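Long-range contacts in peroxin 22 (Pichia angusta, PDB 5NKZ), which forms a complex with the ubiquitin-conjugating enzyme Pex4p through its soluble domain and is probably involved in peroxisome biogenesis: residues S31-L36 with N100-T105; L36-L41 with H60-K65. All blocks are in the same frame, centred on the assembly; numbering follows the deposited sequence.

Interaction 1: S31-L36 with N100-T105; sequences SVSLVL and NINLIT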
loop_
_atom_site.group_PDB
_atom_site.type_symbol
_atom_site.label_atom_id
_atom_site.label_comp_id
_atom_site.label_asym_id
_atom_site.label_seq_id
_atom_site.Cartn_x
_atom_site.Cartn_y
_atom_site.Cartn_z
ATOM N N SER C 31 8.779 -11.726 -12.116
ATOM C CA SER C 31 8.528 -10.259 -11.803
ATOM C C SER C 31 9.438 -9.256 -12.496
ATOM O O SER C 31 10.612 -9.299 -12.265
ATOM C CB SER C 31 8.658 -10.020 -10.289
ATOM O OG SER C 31 7.538 -10.543 -9.600
ATOM N N VAL C 32 8.914 -8.359 -13.319
ATOM C CA VAL C 32 9.760 -7.446 -14.075
ATOM C C VAL C 32 9.231 -6.018 -13.959
ATOM O O VAL C 32 8.015 -5.766 -14.114
ATOM C CB VAL C 32 9.850 -7.859 -15.588
ATOM C CG1 VAL C 32 10.774 -6.924 -16.403
ATOM C CG2 VAL C 32 10.197 -9.333 -15.728
ATOM N N SER C 33 10.150 -5.095 -13.669
ATOM C CA SER C 33 9.853 -3.668 -13.721
ATOM C C SER C 33 10.420 -3.116 -15.018
ATOM O O SER C 33 11.612 -3.256 -15.286
ATOM C CB SER C 33 10.431 -2.903 -12.497
ATOM O OG SER C 33 9.698 -3.155 -11.295
ATOM N N LEU C 34 9.592 -2.467 -15.818
ATOM C CA LEU C 34 10.050 -1.972 -17.097
ATOM C C LEU C 34 9.964 -0.479 -17.147
ATOM O O LEU C 34 8.858 0.055 -17.104
ATOM C CB LEU C 34 9.172 -2.591 -18.208
ATOM C CG LEU C 34 9.443 -2.192 -19.666
ATOM C CD1 LEU C 34 10.915 -2.404 -20.008
ATOM C CD2 LEU C 34 8.512 -2.980 -20.577
ATOM N N VAL C 35 11.085 0.214 -17.244
ATOM C CA VAL C 35 10.995 1.670 -17.318
ATOM C C VAL C 35 11.234 2.109 -18.730
ATOM O O VAL C 35 12.289 1.810 -19.332
ATOM C CB VAL C 35 11.837 2.485 -16.244
ATOM C CG1 VAL C 35 12.144 1.629 -15.017
ATOM C CG2 VAL C 35 13.128 3.112 -16.787
ATOM N N LEU C 36 10.229 2.835 -19.224
ATOM C CA LEU C 36 10.170 3.320 -20.598
ATOM C C LEU C 36 10.313 4.840 -20.646
ATOM O O LEU C 36 9.441 5.557 -20.182
ATOM C CB LEU C 36 8.844 2.902 -21.262
ATOM C CG LEU C 36 8.514 1.398 -21.263
ATOM C CD1 LEU C 36 7.099 1.124 -21.768
ATOM C CD2 LEU C 36 9.565 0.630 -22.045
ATOM N N ASN C 100 11.993 -8.749 -9.373
ATOM C CA ASN C 100 13.113 -9.671 -9.633
ATOM C C ASN C 100 14.012 -9.206 -10.781
ATOM O O ASN C 100 15.222 -9.421 -10.723
ATOM C CB ASN C 100 12.600 -11.055 -10.021
ATOM C CG ASN C 100 11.916 -11.789 -8.875
ATOM O OD1 ASN C 100 11.130 -11.237 -8.132
ATOM N ND2 ASN C 100 12.206 -13.057 -8.748
ATOM N N ILE C 101 13.414 -8.629 -11.837
ATOM C CA ILE C 101 14.135 -8.150 -13.026
ATOM C C ILE C 101 13.862 -6.667 -13.238
ATOM O O ILE C 101 12.714 -6.223 -13.153
ATOM C CB ILE C 101 13.760 -8.975 -14.305
ATOM C CG1 ILE C 101 14.093 -10.484 -14.115
ATOM C CG2 ILE C 101 14.483 -8.445 -15.547
ATOM C CD1 ILE C 101 12.939 -11.445 -14.379
ATOM N N ASN C 102 14.894 -5.901 -13.531
ATOM C CA ASN C 102 14.706 -4.469 -13.591
ATOM C C ASN C 102 15.322 -3.995 -14.873
ATOM O O ASN C 102 16.531 -4.006 -15.011
ATOM C CB ASN C 102 15.277 -3.743 -12.331
ATOM C CG ASN C 102 14.473 -4.027 -11.050
ATOM O OD1 ASN C 102 13.464 -3.351 -10.767
ATOM N ND2 ASN C 102 14.903 -5.022 -10.280
ATOM N N LEU C 103 14.476 -3.630 -15.824
ATOM C CA LEU C 103 14.911 -3.170 -17.131
ATOM C C LEU C 103 14.777 -1.679 -17.230
ATOM O O LEU C 103 13.670 -1.138 -17.095
ATOM C CB LEU C 103 14.068 -3.788 -18.226
ATOM C CG LEU C 103 13.943 -5.292 -18.171
ATOM C CD1 LEU C 103 12.900 -5.667 -19.217
ATOM C CD2 LEU C 103 15.305 -5.942 -18.408
ATOM N N ILE C 104 15.900 -1.038 -17.534
ATOM C CA ILE C 104 15.989 0.411 -17.559
ATOM C C ILE C 104 17.264 0.810 -18.295
ATOM O O ILE C 104 18.346 0.317 -17.948
ATOM C CB ILE C 104 15.966 0.974 -16.089
ATOM C CG1 ILE C 104 16.465 2.432 -16.037
ATOM C CG2 ILE C 104 16.756 0.082 -15.110
ATOM C CD1 ILE C 104 16.074 3.219 -14.793
ATOM N N THR C 105 17.165 1.644 -19.325
ATOM C CA THR C 105 18.390 2.179 -19.926
ATOM C C THR C 105 18.663 3.461 -19.177
ATOM O O THR C 105 17.935 4.448 -19.348
ATOM C CB THR C 105 18.283 2.491 -21.429
ATOM O OG1 THR C 105 17.085 3.215 -21.652
ATOM C CG2 THR C 105 18.251 1.238 -22.260
#
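Val32 holds CG1 anti to its backbone N (chi1 -178°), while in Leu103 chi1 (-52°) sets CG beside the valine and chi2 (172°) carries CD1 to within 3.7 Å of Val32 CG1. The other valine branch, CG2, lies 3.7 Å from Ile101 CD1, so one beta-branched side chain fills the space beside two neighbours on the adjacent strand. Leu34 completes this apolar face, its CD1 meeting both CB and CD1 of Leu103. An alanine at Val32 would probably open a gap beside Leu103 CD1 and Ile101 CD1, leaving both methyl groups without this partner. The backbones of strands 32-36 and 101-103 run parallel with their axes 4.7 Å apart, and four backbone bonds join them in the alternating parallel pattern. Ile101 N gives to Ser31 O, Ser33 N to Ile101 O at 2.8 Å, Leu103 N to Ser33 O, and Val35 N to Leu103 O at 2.9 Å. The opposite face carries small and polar groups: Ser33 CB touches Asn102 OD1, while Ser33 OG bonds Ser99 OG and Asn102 ND2 bonds the carbonyls of Ser99 and Asp122, so the buried Ser33 OG and Asn102 ND2 have partners. Farther along, Val35 CG2 packs on Ile104 CG1 and CD1, the branched chains suiting an extended backbone. Helix 87-97 covers the face bearing Ser33 and Asn102 through Leu94 and Leu97, strand 55-59 pairs with the far side of strand 32-36, and strand 124-125 lies beyond strand 101-103.

Interaction 2: L36-L41 with H60-K65; sequences LTQKDL and HPSVDK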
loop_
_atom_site.group_PDB
_atom_site.type_symbol
_atom_site.label_atom_id
_atom_site.label_comp_id
_atom_site.label_asym_id
_atom_site.label_seq_id
_atom_site.Cartn_x
_atom_site.Cartn_y
_atom_site.Cartn_z
ATOM N N LEU C 36 10.229 2.835 -19.224
ATOM C CA LEU C 36 10.170 3.320 -20.598
ATOM C C LEU C 36 10.313 4.840 -20.646
ATOM O O LEU C 36 9.441 5.557 -20.182
ATOM C CB LEU C 36 8.844 2.902 -21.262
ATOM C CG LEU C 36 8.514 1.398 -21.263
ATOM C CD1 LEU C 36 7.099 1.124 -21.768
ATOM C CD2 LEU C 36 9.565 0.630 -22.045
ATOM N N THR C 37 11.433 5.308 -21.180
ATOM C CA THR C 37 11.524 6.641 -21.775
ATOM C C THR C 37 10.887 6.631 -23.170
ATOM O O THR C 37 10.683 5.588 -23.746
ATOM C CB THR C 37 13.002 7.064 -21.935
ATOM O OG1 THR C 37 13.706 6.090 -22.731
ATOM C CG2 THR C 37 13.673 7.167 -20.594
ATOM N N GLN C 38 10.588 7.824 -23.691
ATOM C CA GLN C 38 10.350 8.071 -25.119
ATOM C C GLN C 38 11.081 7.109 -26.070
ATOM O O GLN C 38 10.449 6.456 -26.886
ATOM C CB GLN C 38 10.765 9.515 -25.433
ATOM C CG GLN C 38 9.667 10.506 -25.155
ATOM C CD GLN C 38 8.927 10.968 -26.401
ATOM O OE1 GLN C 38 8.794 10.224 -27.388
ATOM N NE2 GLN C 38 8.428 12.207 -26.358
ATOM N N LYS C 39 12.387 6.962 -25.902
ATOM C CA LYS C 39 13.213 6.178 -26.799
ATOM C C LYS C 39 12.964 4.720 -26.543
ATOM O O LYS C 39 12.648 3.984 -27.448
ATOM C CB LYS C 39 14.697 6.494 -26.615
ATOM C CG LYS C 39 15.074 7.913 -27.066
ATOM C CD LYS C 39 14.795 8.992 -26.004
ATOM C CE LYS C 39 15.807 10.143 -25.966
ATOM N NZ LYS C 39 16.138 10.454 -24.541
ATOM N N ASP C 40 13.042 4.293 -25.298
ATOM C CA ASP C 40 12.803 2.875 -24.970
ATOM C C ASP C 40 11.482 2.317 -25.515
ATOM O O ASP C 40 11.364 1.141 -25.791
ATOM C CB ASP C 40 12.856 2.697 -23.461
ATOM C CG ASP C 40 14.258 2.895 -22.903
ATOM O OD1 ASP C 40 15.215 2.290 -23.455
ATOM O OD2 ASP C 40 14.402 3.655 -21.910
ATOM N N LEU C 41 10.516 3.207 -25.677
ATOM C CA LEU C 41 9.138 2.922 -26.115
ATOM C C LEU C 41 8.946 2.052 -27.368
ATOM O O LEU C 41 7.907 1.411 -27.511
ATOM C CB LEU C 41 8.427 4.272 -26.325
ATOM C CG LEU C 41 6.939 4.429 -26.077
ATOM C CD1 LEU C 41 6.656 5.780 -25.434
ATOM C CD2 LEU C 41 6.189 4.312 -27.386
ATOM N N HIS C 60 8.716 7.380 -17.822
ATOM C CA HIS C 60 9.433 8.644 -17.689
ATOM C C HIS C 60 8.409 9.786 -17.680
ATOM O O HIS C 60 7.298 9.622 -18.200
ATOM C CB HIS C 60 10.363 8.791 -18.898
ATOM C CG HIS C 60 11.554 9.664 -18.677
ATOM N ND1 HIS C 60 11.755 10.830 -19.382
ATOM C CD2 HIS C 60 12.641 9.512 -17.883
ATOM C CE1 HIS C 60 12.894 11.381 -19.006
ATOM N NE2 HIS C 60 13.452 10.604 -18.091
ATOM N N PRO C 61 8.766 10.935 -17.075
ATOM C CA PRO C 61 7.924 12.131 -17.203
ATOM C C PRO C 61 7.628 12.481 -18.663
ATOM O O PRO C 61 6.529 12.933 -18.958
ATOM C CB PRO C 61 8.772 13.240 -16.563
ATOM C CG PRO C 61 9.698 12.544 -15.646
ATOM C CD PRO C 61 9.917 11.175 -16.183
ATOM N N SER C 62 8.599 12.262 -19.549
ATOM C CA SER C 62 8.450 12.541 -20.998
ATOM C C SER C 62 7.266 11.824 -21.631
ATOM O O SER C 62 6.685 12.345 -22.568
ATOM C CB SER C 62 9.700 12.129 -21.783
ATOM O OG SER C 62 9.690 10.724 -22.006
ATOM N N VAL C 63 6.940 10.634 -21.126
ATOM C CA VAL C 63 5.831 9.829 -21.637
ATOM C C VAL C 63 4.564 10.011 -20.803
ATOM O O VAL C 63 4.533 9.601 -19.640
ATOM C CB VAL C 63 6.200 8.327 -21.630
ATOM C CG1 VAL C 63 5.073 7.482 -22.210
ATOM C CG2 VAL C 63 7.521 8.112 -22.365
ATOM N N ASP C 64 3.530 10.599 -21.411
ATOM C CA ASP C 64 2.217 10.723 -20.776
ATOM C C ASP C 64 1.509 9.375 -20.668
ATOM O O ASP C 64 1.465 8.607 -21.623
ATOM C CB ASP C 64 1.320 11.689 -21.553
ATOM C CG ASP C 64 -0.081 11.810 -20.935
ATOM O OD1 ASP C 64 -0.236 12.554 -19.936
ATOM O OD2 ASP C 64 -1.026 11.143 -21.438
ATOM N N LYS C 65 0.935 9.102 -19.512
ATOM C CA LYS C 65 0.315 7.815 -19.257
ATOM C C LYS C 65 -0.878 7.614 -20.150
ATOM O O LYS C 65 -0.951 6.605 -20.833
ATOM C CB LYS C 65 -0.072 7.643 -17.773
ATOM C CG LYS C 65 -0.526 6.238 -17.339
ATOM C CD LYS C 65 -1.558 6.283 -16.237
ATOM C CE LYS C 65 -2.080 4.917 -15.814
ATOM N NZ LYS C 65 -1.123 4.345 -14.860
#
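Where two adjacent parallel strands, 32-36 and 55-59, end, the loops that leave them meet, and Leu36 and His60 make the first link between these turns. His60 N gives a nearly straight hydrogen bond of 3.1 Å to Leu36 O, carrying the pairing of the two strands one step past the end of strand 55-59. The imidazole then turns beside Thr37: methyl CG2 lies over one ring face in a CH-pi contact, 4.0 Å from the centroid and shifted toward the CG-CD2 rim, while Pro61 CD covers the opposite face. A flat ring suits a place between two aliphatic groups, and its NE2 is hydrogen-bonded to Glu87 OE1, which would limit its rotation. Threonine suits this place twice over. Its methyl packs on the ring, and its hydroxyl, with OG1 between the backbone N and the carbonyl carbon (chi1 57°), gives to Asp40 OD2 at 2.7 Å and accepts from Asp40 N at 3.2 Å. The carboxylate oxygen is approached from above its plane. Ser62 OG adds a weak bond from Gln38 N, 3.5 Å long, and another weak one with His60 ND1. Deeper in, Val63 CG2 packs against the backbone of Thr37 and Gln38 and lies 4.0 Å from Leu41 CD1, while Phe68 of helix 65-71 touches Val63 and Leu36. Acceptance by Thr37 OG1 from the backbone N three residues on is the signature of an ST motif, here just ahead of the 3-10 segment at Asp40-Leu41, and loops meeting at the C-terminal ends of neighbouring strands are characteristic of parallel alpha/beta folds.

In the fold
Leu36 lies in a segment of each interaction, though it touches the partner segment only in interaction 2, so strand 32-36 passes directly from its pairing with strand 101-103 in interaction 1 into the loop of interaction 2. Their centres lie about 13 Å apart, and along the chain interaction 2 is nested within the loop that interaction 1 closes. A second tie is polar: Thr105 OG1 of segment 100-105 lies 2.8 Å from Asp40 OD1, a probable hydrogen bond, and Asn127 ND2 also bonds that oxygen. Asp40 thus links the turn after strand 32-36 to segment 100-105. The sheet's strand order 3-2-1-4-5, all parallel, is that of a Rossmann-like alpha/beta fold.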